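Long-range contact in EccC5 (Mycobacterium xenopi RIVM700367, PDB 7B9F), which is probably an FtsK/SpoIIIE-type P-loop ATPase component of the mycobacterial ESX-5 type VII secretion system, thought to drive protein export across the inner membrane: residues 16-30 against 173-187. Numbering follows the deposited sequence.
Sequences VKPENIVLPTPLSVP and EVTWGEPQNMPTDIE
Ile21 chi1 (-56°) turns CG1 beside its backbone N and leaves CG2 anti to that N, on the side of the indole of Trp176, whose own chi1 (-62°) sets CG beside its N. The two side chains lie side by side, pointing the same way, with Ile21 CG2 3.6 Å from Trp176 CZ3 in an oblique approach to the six-membered ring. Leu23 comes to the same ring at about a right angle, its CD2 lying 3.7 Å from Trp176 CE3. Val174 CG2 sits over one face of the indole, Phe199 meets the ring edge-to-face, and NE1 is spent on Gln203 O, which together should fix the rotation of the tryptophan.

Backbone bonds set the parallel register beneath these side chains. Ile21 N donates to Thr175 O at 3.1 Å, Gly177 N to Ile21 O, and Leu23 N to Gly177 O at 3.2 Å; Ile21 thus bonds through N and O to the residues on either side of Trp176, the parallel-bridge pattern. Further back the backbone bonds at Glu19 are weak, but Thr175 gives a firmer grip: OG1 lies 2.8 Å from Glu19 O, in the carbonyl plane and on a lone pair.

Past the strands the chains stay paired through proline-rich loops. Pro179 lies side by side with Leu23, Thr25 OG1 donates to Gln180 O at 2.9 Å, and the bent Met182 chain lays SD 3.7 Å from Pro26 CD. Val29 N closes the far end on Glu187 O (2.8 Å). At the near end Glu173 crosses Val16, while its carboxylate forms a salt bridge with Arg381.

Helix 190-202 packs against Leu23, Pro26 and Pro179, and helix 97-132 receives Pro24. With strand axes 24° apart, 19-22 and 174-177 form a two-stranded parallel sheet within the chain, pairing the N-terminal extended segment with the strand between 162-170 and helix 190-202.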
ATOM      1  N   VAL C  16     -13.612 -29.712  16.981  1.00102.40           N
ATOM      2  CA  VAL C  16     -14.315 -29.799  15.711  1.00102.40           C
ATOM      3  C   VAL C  16     -15.479 -30.762  15.885  1.00102.40           C
ATOM      4  O   VAL C  16     -15.375 -31.758  16.610  1.00102.40           O
ATOM      5  CB  VAL C  16     -13.373 -30.228  14.563  1.00102.40           C
ATOM      6  CG1 VAL C  16     -12.882 -31.658  14.730  1.00102.40           C
ATOM      7  CG2 VAL C  16     -14.051 -30.049  13.226  1.00102.40           C
ATOM      8  N   LYS C  17     -16.617 -30.422  15.290  1.00110.46           N
ATOM      9  CA  LYS C  17     -17.787 -31.267  15.437  1.00110.46           C
ATOM     10  C   LYS C  17     -18.251 -31.790  14.090  1.00110.46           C
ATOM     11  O   LYS C  17     -18.294 -31.037  13.110  1.00110.46           O
ATOM     12  CB  LYS C  17     -18.922 -30.516  16.148  1.00110.46           C
ATOM     13  CG  LYS C  17     -19.504 -29.335  15.410  1.00110.46           C
ATOM     14  CD  LYS C  17     -20.638 -28.712  16.195  1.00110.46           C
ATOM     15  CE  LYS C  17     -20.127 -27.967  17.410  1.00110.46           C
ATOM     16  NZ  LYS C  17     -19.309 -26.771  17.057  1.00110.46           N
ATOM     17  N   PRO C  18     -18.517 -33.085  13.984  1.00109.30           N
ATOM     18  CA  PRO C  18     -19.064 -33.629  12.739  1.00109.30           C
ATOM     19  C   PRO C  18     -20.506 -33.197  12.528  1.00109.30           C
ATOM     20  O   PRO C  18     -21.216 -32.858  13.476  1.00109.30           O
ATOM     21  CB  PRO C  18     -18.953 -35.145  12.934  1.00109.30           C
ATOM     22  CG  PRO C  18     -17.954 -35.318  14.023  1.00109.30           C
ATOM     23  CD  PRO C  18     -18.136 -34.145  14.922  1.00109.30           C
ATOM     24  N   GLU C  19     -20.930 -33.198  11.267  1.00112.19           N
ATOM     25  CA  GLU C  19     -22.303 -32.893  10.902  1.00112.19           C
ATOM     26  C   GLU C  19     -22.758 -33.858   9.824  1.00112.19           C
ATOM     27  O   GLU C  19     -21.968 -34.628   9.274  1.00112.19           O
ATOM     28  CB  GLU C  19     -22.478 -31.465  10.373  1.00112.19           C
ATOM     29  CG  GLU C  19     -22.254 -30.362  11.375  1.00112.19           C
ATOM     30  CD  GLU C  19     -20.789 -30.019  11.545  1.00112.19           C
ATOM     31  OE1 GLU C  19     -19.950 -30.608  10.829  1.00112.19           O
ATOM     32  OE2 GLU C  19     -20.476 -29.151  12.385  1.00112.19           O
ATOM     33  N   ASN C  20     -24.053 -33.813   9.537  1.00109.34           N
ATOM     34  CA  ASN C  20     -24.619 -34.529   8.404  1.00109.34           C
ATOM     35  C   ASN C  20     -25.718 -33.651   7.834  1.00109.34           C
ATOM     36  O   ASN C  20     -26.713 -33.383   8.513  1.00109.34           O
ATOM     37  CB  ASN C  20     -25.155 -35.896   8.829  1.00109.34           C
ATOM     38  CG  ASN C  20     -25.557 -36.758   7.656  1.00109.34           C
ATOM     39  OD1 ASN C  20     -25.467 -36.345   6.503  1.00109.34           O
ATOM     40  ND2 ASN C  20     -26.003 -37.973   7.945  1.00109.34           N
ATOM     41  N   ILE C  21     -25.534 -33.194   6.600  1.00107.27           N
ATOM     42  CA  ILE C  21     -26.396 -32.195   5.982  1.00107.27           C
ATOM     43  C   ILE C  21     -26.904 -32.759   4.668  1.00107.27           C
ATOM     44  O   ILE C  21     -26.109 -33.063   3.772  1.00107.27           O
ATOM     45  CB  ILE C  21     -25.665 -30.871   5.747  1.00107.27           C
ATOM     46  CG1 ILE C  21     -25.082 -30.344   7.052  1.00107.27           C
ATOM     47  CG2 ILE C  21     -26.606 -29.861   5.145  1.00107.27           C
ATOM     48  CD1 ILE C  21     -26.126 -30.017   8.079  1.00107.27           C
ATOM     49  N   VAL C  22     -28.221 -32.910   4.548  1.00110.83           N
ATOM     50  CA  VAL C  22     -28.810 -33.320   3.281  1.00110.83           C
ATOM     51  C   VAL C  22     -28.869 -32.131   2.333  1.00110.83           C
ATOM     52  O   VAL C  22     -29.199 -31.008   2.730  1.00110.83           O
ATOM     53  CB  VAL C  22     -30.193 -33.944   3.506  1.00110.83           C
ATOM     54  CG1 VAL C  22     -30.044 -35.273   4.215  1.00110.83           C
ATOM     55  CG2 VAL C  22     -31.065 -33.027   4.340  1.00110.83           C
ATOM     56  N   LEU C  23     -28.510 -32.366   1.076  1.00107.93           N
ATOM     57  CA  LEU C  23     -28.590 -31.333   0.065  1.00107.93           C
ATOM     58  C   LEU C  23     -30.045 -31.070  -0.310  1.00107.93           C
ATOM     59  O   LEU C  23     -30.899 -31.943  -0.163  1.00107.93           O
ATOM     60  CB  LEU C  23     -27.795 -31.747  -1.167  1.00107.93           C
ATOM     61  CG  LEU C  23     -26.289 -31.793  -0.968  1.00107.93           C
ATOM     62  CD1 LEU C  23     -25.602 -32.294  -2.218  1.00107.93           C
ATOM     63  CD2 LEU C  23     -25.796 -30.419  -0.598  1.00107.93           C
ATOM     64  N   PRO C  24     -30.355 -29.868  -0.796  1.00106.26           N
ATOM     65  CA  PRO C  24     -31.731 -29.583  -1.208  1.00106.26           C
ATOM     66  C   PRO C  24     -32.079 -30.246  -2.530  1.00106.26           C
ATOM     67  O   PRO C  24     -31.225 -30.445  -3.392  1.00106.26           O
ATOM     68  CB  PRO C  24     -31.755 -28.054  -1.332  1.00106.26           C
ATOM     69  CG  PRO C  24     -30.485 -27.587  -0.718  1.00106.26           C
ATOM     70  CD  PRO C  24     -29.517 -28.678  -0.950  1.00106.26           C
ATOM     71  N   THR C  25     -33.350 -30.577  -2.678  1.00109.48           N
ATOM     72  CA  THR C  25     -33.824 -31.221  -3.894  1.00109.48           C
ATOM     73  C   THR C  25     -33.940 -30.205  -5.024  1.00109.48           C
ATOM     74  O   THR C  25     -34.567 -29.159  -4.845  1.00109.48           O
ATOM     75  CB  THR C  25     -35.173 -31.873  -3.640  1.00109.48           C
ATOM     76  OG1 THR C  25     -35.062 -32.788  -2.544  1.00109.48           O
ATOM     77  CG2 THR C  25     -35.632 -32.616  -4.866  1.00109.48           C
ATOM     78  N   PRO C  26     -33.356 -30.472  -6.187  1.00107.00           N
ATOM     79  CA  PRO C  26     -33.445 -29.525  -7.300  1.00107.00           C
ATOM     80  C   PRO C  26     -34.854 -29.438  -7.854  1.00107.00           C
ATOM     81  O   PRO C  26     -35.696 -30.309  -7.638  1.00107.00           O
ATOM     82  CB  PRO C  26     -32.492 -30.113  -8.339  1.00107.00           C
ATOM     83  CG  PRO C  26     -31.590 -30.975  -7.574  1.00107.00           C
ATOM     84  CD  PRO C  26     -32.407 -31.552  -6.472  1.00107.00           C
ATOM     85  N   LEU C  27     -35.099 -28.359  -8.589  1.00110.26           N
ATOM     86  CA  LEU C  27     -36.415 -28.125  -9.153  1.00110.26           C
ATOM     87  C   LEU C  27     -36.671 -29.064 -10.325  1.00110.26           C
ATOM     88  O   LEU C  27     -35.780 -29.764 -10.808  1.00110.26           O
ATOM     89  CB  LEU C  27     -36.553 -26.679  -9.607  1.00110.26           C
ATOM     90  CG  LEU C  27     -36.241 -25.633  -8.549  1.00110.26           C
ATOM     91  CD1 LEU C  27     -36.445 -24.258  -9.130  1.00110.26           C
ATOM     92  CD2 LEU C  27     -37.117 -25.842  -7.335  1.00110.26           C
ATOM     93  N   SER C  28     -37.917 -29.078 -10.778  1.00115.34           N
ATOM     94  CA  SER C  28     -38.340 -29.907 -11.892  1.00115.34           C
ATOM     95  C   SER C  28     -39.196 -29.084 -12.836  1.00115.34           C
ATOM     96  O   SER C  28     -39.909 -28.179 -12.403  1.00115.34           O
ATOM     97  CB  SER C  28     -39.119 -31.114 -11.403  1.00115.34           C
ATOM     98  OG  SER C  28     -38.462 -31.708 -10.302  1.00115.34           O
ATOM     99  N   VAL C  29     -39.121 -29.393 -14.125  1.00120.58           N
ATOM    100  CA  VAL C  29     -39.887 -28.649 -15.118  1.00120.58           C
ATOM    101  C   VAL C  29     -40.323 -29.584 -16.245  1.00120.58           C
ATOM    102  O   VAL C  29     -39.539 -30.435 -16.688  1.00120.58           O
ATOM    103  CB  VAL C  29     -39.088 -27.430 -15.616  1.00120.58           C
ATOM    104  CG1 VAL C  29     -37.849 -27.833 -16.397  1.00120.58           C
ATOM    105  CG2 VAL C  29     -39.961 -26.520 -16.451  1.00120.58           C
ATOM    106  N   PRO C  30     -41.578 -29.527 -16.677  1.00125.83           N
ATOM    107  CA  PRO C  30     -42.019 -30.364 -17.794  1.00125.83           C
ATOM    108  C   PRO C  30     -41.620 -29.756 -19.126  1.00125.83           C
ATOM    109  O   PRO C  30     -41.725 -28.536 -19.318  1.00125.83           O
ATOM    110  CB  PRO C  30     -43.542 -30.392 -17.632  1.00125.83           C
ATOM    111  CG  PRO C  30     -43.860 -29.121 -16.946  1.00125.83           C
ATOM    112  CD  PRO C  30     -42.706 -28.833 -16.032  1.00125.83           C
ATOM    113  N   GLU C 173     -15.717 -32.263   7.581  1.00105.82           N
ATOM    114  CA  GLU C 173     -16.460 -32.979   8.601  1.00105.82           C
ATOM    115  C   GLU C 173     -17.950 -33.032   8.315  1.00105.82           C
ATOM    116  O   GLU C 173     -18.638 -33.883   8.883  1.00105.82           O
ATOM    117  CB  GLU C 173     -16.225 -32.332   9.962  1.00105.82           C
ATOM    118  CG  GLU C 173     -14.836 -32.548  10.558  1.00105.82           C
ATOM    119  CD  GLU C 173     -14.603 -33.932  11.157  1.00105.82           C
ATOM    120  OE1 GLU C 173     -13.926 -33.999  12.203  1.00105.82           O
ATOM    121  OE2 GLU C 173     -15.069 -34.952  10.607  1.00105.82           O
ATOM    122  N   VAL C 174     -18.463 -32.160   7.459  1.00103.26           N
ATOM    123  CA  VAL C 174     -19.852 -32.256   7.035  1.00103.26           C
ATOM    124  C   VAL C 174     -19.966 -33.354   5.989  1.00103.26           C
ATOM    125  O   VAL C 174     -19.128 -33.469   5.089  1.00103.26           O
ATOM    126  CB  VAL C 174     -20.367 -30.908   6.511  1.00103.26           C
ATOM    127  CG1 VAL C 174     -20.435 -29.915   7.637  1.00103.26           C
ATOM    128  CG2 VAL C 174     -19.473 -30.359   5.430  1.00103.26           C
ATOM    129  N   THR C 175     -20.965 -34.203   6.138  1.00107.20           N
ATOM    130  CA  THR C 175     -21.218 -35.275   5.189  1.00107.20           C
ATOM    131  C   THR C 175     -22.448 -34.898   4.383  1.00107.20           C
ATOM    132  O   THR C 175     -23.564 -34.898   4.907  1.00107.20           O
ATOM    133  CB  THR C 175     -21.413 -36.605   5.905  1.00107.20           C
ATOM    134  OG1 THR C 175     -22.228 -36.405   7.064  1.00107.20           O
ATOM    135  CG2 THR C 175     -20.075 -37.166   6.331  1.00107.20           C
ATOM    136  N   TRP C 176     -22.244 -34.567   3.116  1.00103.78           N
ATOM    137  CA  TRP C 176     -23.338 -34.114   2.270  1.00103.78           C
ATOM    138  C   TRP C 176     -24.239 -35.291   1.947  1.00103.78           C
ATOM    139  O   TRP C 176     -23.879 -36.167   1.162  1.00103.78           O
ATOM    140  CB  TRP C 176     -22.797 -33.466   1.006  1.00103.78           C
ATOM    141  CG  TRP C 176     -21.993 -32.266   1.294  1.00103.78           C
ATOM    142  CD1 TRP C 176     -20.680 -32.087   1.020  1.00103.78           C
ATOM    143  CD2 TRP C 176     -22.442 -31.064   1.922  1.00103.78           C
ATOM    144  NE1 TRP C 176     -20.276 -30.846   1.434  1.00103.78           N
ATOM    145  CE2 TRP C 176     -21.344 -30.199   1.991  1.00103.78           C
ATOM    146  CE3 TRP C 176     -23.670 -30.634   2.428  1.00103.78           C
ATOM    147  CZ2 TRP C 176     -21.431 -28.932   2.547  1.00103.78           C
ATOM    148  CZ3 TRP C 176     -23.753 -29.382   2.979  1.00103.78           C
ATOM    149  CH2 TRP C 176     -22.644 -28.544   3.035  1.00103.78           C
ATOM    150  N   GLY C 177     -25.406 -35.322   2.583  1.00112.68           N
ATOM    151  CA  GLY C 177     -26.382 -36.343   2.255  1.00112.68           C
ATOM    152  C   GLY C 177     -26.851 -36.210   0.819  1.00112.68           C
ATOM    153  O   GLY C 177     -27.044 -35.106   0.307  1.00112.68           O
ATOM    154  N   GLU C 178     -27.001 -37.348   0.164  1.00122.56           N
ATOM    155  CA  GLU C 178     -27.508 -37.413  -1.195  1.00122.56           C
ATOM    156  C   GLU C 178     -28.931 -36.875  -1.213  1.00122.56           C
ATOM    157  O   GLU C 178     -29.769 -37.353  -0.436  1.00122.56           O
ATOM    158  CB  GLU C 178     -27.470 -38.868  -1.660  1.00122.56           C
ATOM    159  CG  GLU C 178     -27.715 -39.165  -3.138  1.00122.56           C
ATOM    160  CD  GLU C 178     -27.160 -38.129  -4.092  1.00122.56           C
ATOM    161  OE1 GLU C 178     -25.973 -37.753  -3.975  1.00122.56           O
ATOM    162  OE2 GLU C 178     -27.924 -37.692  -4.975  1.00122.56           O
ATOM    163  N   PRO C 179     -29.243 -35.871  -2.034  1.00118.67           N
ATOM    164  CA  PRO C 179     -30.600 -35.315  -2.026  1.00118.67           C
ATOM    165  C   PRO C 179     -31.604 -36.318  -2.565  1.00118.67           C
ATOM    166  O   PRO C 179     -31.430 -36.875  -3.648  1.00118.67           O
ATOM    167  CB  PRO C 179     -30.487 -34.087  -2.931  1.00118.67           C
ATOM    168  CG  PRO C 179     -29.353 -34.386  -3.817  1.00118.67           C
ATOM    169  CD  PRO C 179     -28.377 -35.161  -2.986  1.00118.67           C
ATOM    170  N   GLN C 180     -32.643 -36.562  -1.782  1.00122.94           N
ATOM    171  CA  GLN C 180     -33.679 -37.491  -2.180  1.00122.94           C
ATOM    172  C   GLN C 180     -34.688 -36.799  -3.092  1.00122.94           C
ATOM    173  O   GLN C 180     -34.716 -35.572  -3.209  1.00122.94           O
ATOM    174  CB  GLN C 180     -34.350 -38.074  -0.944  1.00122.94           C
ATOM    175  CG  GLN C 180     -35.092 -37.050  -0.119  1.00122.94           C
ATOM    176  CD  GLN C 180     -35.691 -37.652   1.133  1.00122.94           C
ATOM    177  OE1 GLN C 180     -35.592 -38.856   1.362  1.00122.94           O
ATOM    178  NE2 GLN C 180     -36.309 -36.814   1.955  1.00122.94           N
ATOM    179  N   ASN C 181     -35.515 -37.621  -3.747  1.00125.40           N
ATOM    180  CA  ASN C 181     -36.518 -37.178  -4.720  1.00125.40           C
ATOM    181  C   ASN C 181     -35.888 -36.416  -5.880  1.00125.40           C
ATOM    182  O   ASN C 181     -36.421 -35.408  -6.341  1.00125.40           O
ATOM    183  CB  ASN C 181     -37.611 -36.337  -4.060  1.00125.40           C
ATOM    184  CG  ASN C 181     -38.402 -37.116  -3.051  1.00125.40           C
ATOM    185  OD1 ASN C 181     -38.361 -36.824  -1.858  1.00125.40           O
ATOM    186  ND2 ASN C 181     -39.127 -38.123  -3.518  1.00125.40           N
ATOM    187  N   MET C 182     -34.748 -36.900  -6.353  1.00127.50           N
ATOM    188  CA  MET C 182     -34.138 -36.327  -7.541  1.00127.50           C
ATOM    189  C   MET C 182     -35.050 -36.538  -8.742  1.00127.50           C
ATOM    190  O   MET C 182     -35.478 -37.671  -8.995  1.00127.50           O
ATOM    191  CB  MET C 182     -32.780 -36.966  -7.813  1.00127.50           C
ATOM    192  CG  MET C 182     -31.688 -36.549  -6.863  1.00127.50           C
ATOM    193  SD  MET C 182     -31.069 -34.887  -7.172  1.00127.50           S
ATOM    194  CE  MET C 182     -31.053 -34.837  -8.961  1.00127.50           C
ATOM    195  N   PRO C 183     -35.380 -35.492  -9.487  1.00124.39           N
ATOM    196  CA  PRO C 183     -36.153 -35.680 -10.714  1.00124.39           C
ATOM    197  C   PRO C 183     -35.312 -36.345 -11.786  1.00124.39           C
ATOM    198  O   PRO C 183     -34.080 -36.340 -11.742  1.00124.39           O
ATOM    199  CB  PRO C 183     -36.536 -34.256 -11.115  1.00124.39           C
ATOM    200  CG  PRO C 183     -35.495 -33.414 -10.505  1.00124.39           C
ATOM    201  CD  PRO C 183     -35.103 -34.075  -9.224  1.00124.39           C
ATOM    202  N   THR C 184     -36.000 -36.938 -12.756  1.00128.13           N
ATOM    203  CA  THR C 184     -35.309 -37.579 -13.858  1.00128.13           C
ATOM    204  C   THR C 184     -34.602 -36.541 -14.717  1.00128.13           C
ATOM    205  O   THR C 184     -34.925 -35.352 -14.694  1.00128.13           O
ATOM    206  CB  THR C 184     -36.275 -38.386 -14.716  1.00128.13           C
ATOM    207  OG1 THR C 184     -35.577 -38.896 -15.858  1.00128.13           O
ATOM    208  CG2 THR C 184     -37.416 -37.515 -15.184  1.00128.13           C
ATOM    209  N   ASP C 185     -33.630 -37.015 -15.493  1.00131.52           N
ATOM    210  CA  ASP C 185     -32.704 -36.123 -16.177  1.00131.52           C
ATOM    211  C   ASP C 185     -33.366 -35.287 -17.261  1.00131.52           C
ATOM    212  O   ASP C 185     -32.770 -34.305 -17.713  1.00131.52           O
ATOM    213  CB  ASP C 185     -31.560 -36.936 -16.769  1.00131.52           C
ATOM    214  CG  ASP C 185     -30.663 -37.521 -15.703  1.00131.52           C
ATOM    215  OD1 ASP C 185     -30.553 -36.910 -14.621  1.00131.52           O
ATOM    216  OD2 ASP C 185     -30.078 -38.598 -15.939  1.00131.52           O
ATOM    217  N   ILE C 186     -34.571 -35.640 -17.692  1.00125.61           N
ATOM    218  CA  ILE C 186     -35.276 -34.785 -18.633  1.00125.61           C
ATOM    219  C   ILE C 186     -36.118 -33.737 -17.910  1.00125.61           C
ATOM    220  O   ILE C 186     -36.316 -32.636 -18.431  1.00125.61           O
ATOM    221  CB  ILE C 186     -36.117 -35.638 -19.602  1.00125.61           C
ATOM    222  CG1 ILE C 186     -36.609 -34.793 -20.776  1.00125.61           C
ATOM    223  CG2 ILE C 186     -37.270 -36.329 -18.894  1.00125.61           C
ATOM    224  CD1 ILE C 186     -35.499 -34.299 -21.665  1.00125.61           C
ATOM    225  N   GLU C 187     -36.584 -34.033 -16.702  1.00124.77           N
ATOM    226  CA  GLU C 187     -37.359 -33.075 -15.934  1.00124.77           C
ATOM    227  C   GLU C 187     -36.491 -32.112 -15.144  1.00124.77           C
ATOM    228  O   GLU C 187     -37.013 -31.123 -14.625  1.00124.77           O
ATOM    229  CB  GLU C 187     -38.297 -33.808 -14.974  1.00124.77           C
ATOM    230  CG  GLU C 187     -39.455 -34.513 -15.648  1.00124.77           C
ATOM    231  CD  GLU C 187     -40.528 -33.555 -16.119  1.00124.77           C
ATOM    232  OE1 GLU C 187     -40.845 -32.604 -15.375  1.00124.77           O
ATOM    233  OE2 GLU C 187     -41.060 -33.756 -17.229  1.00124.77           O
TER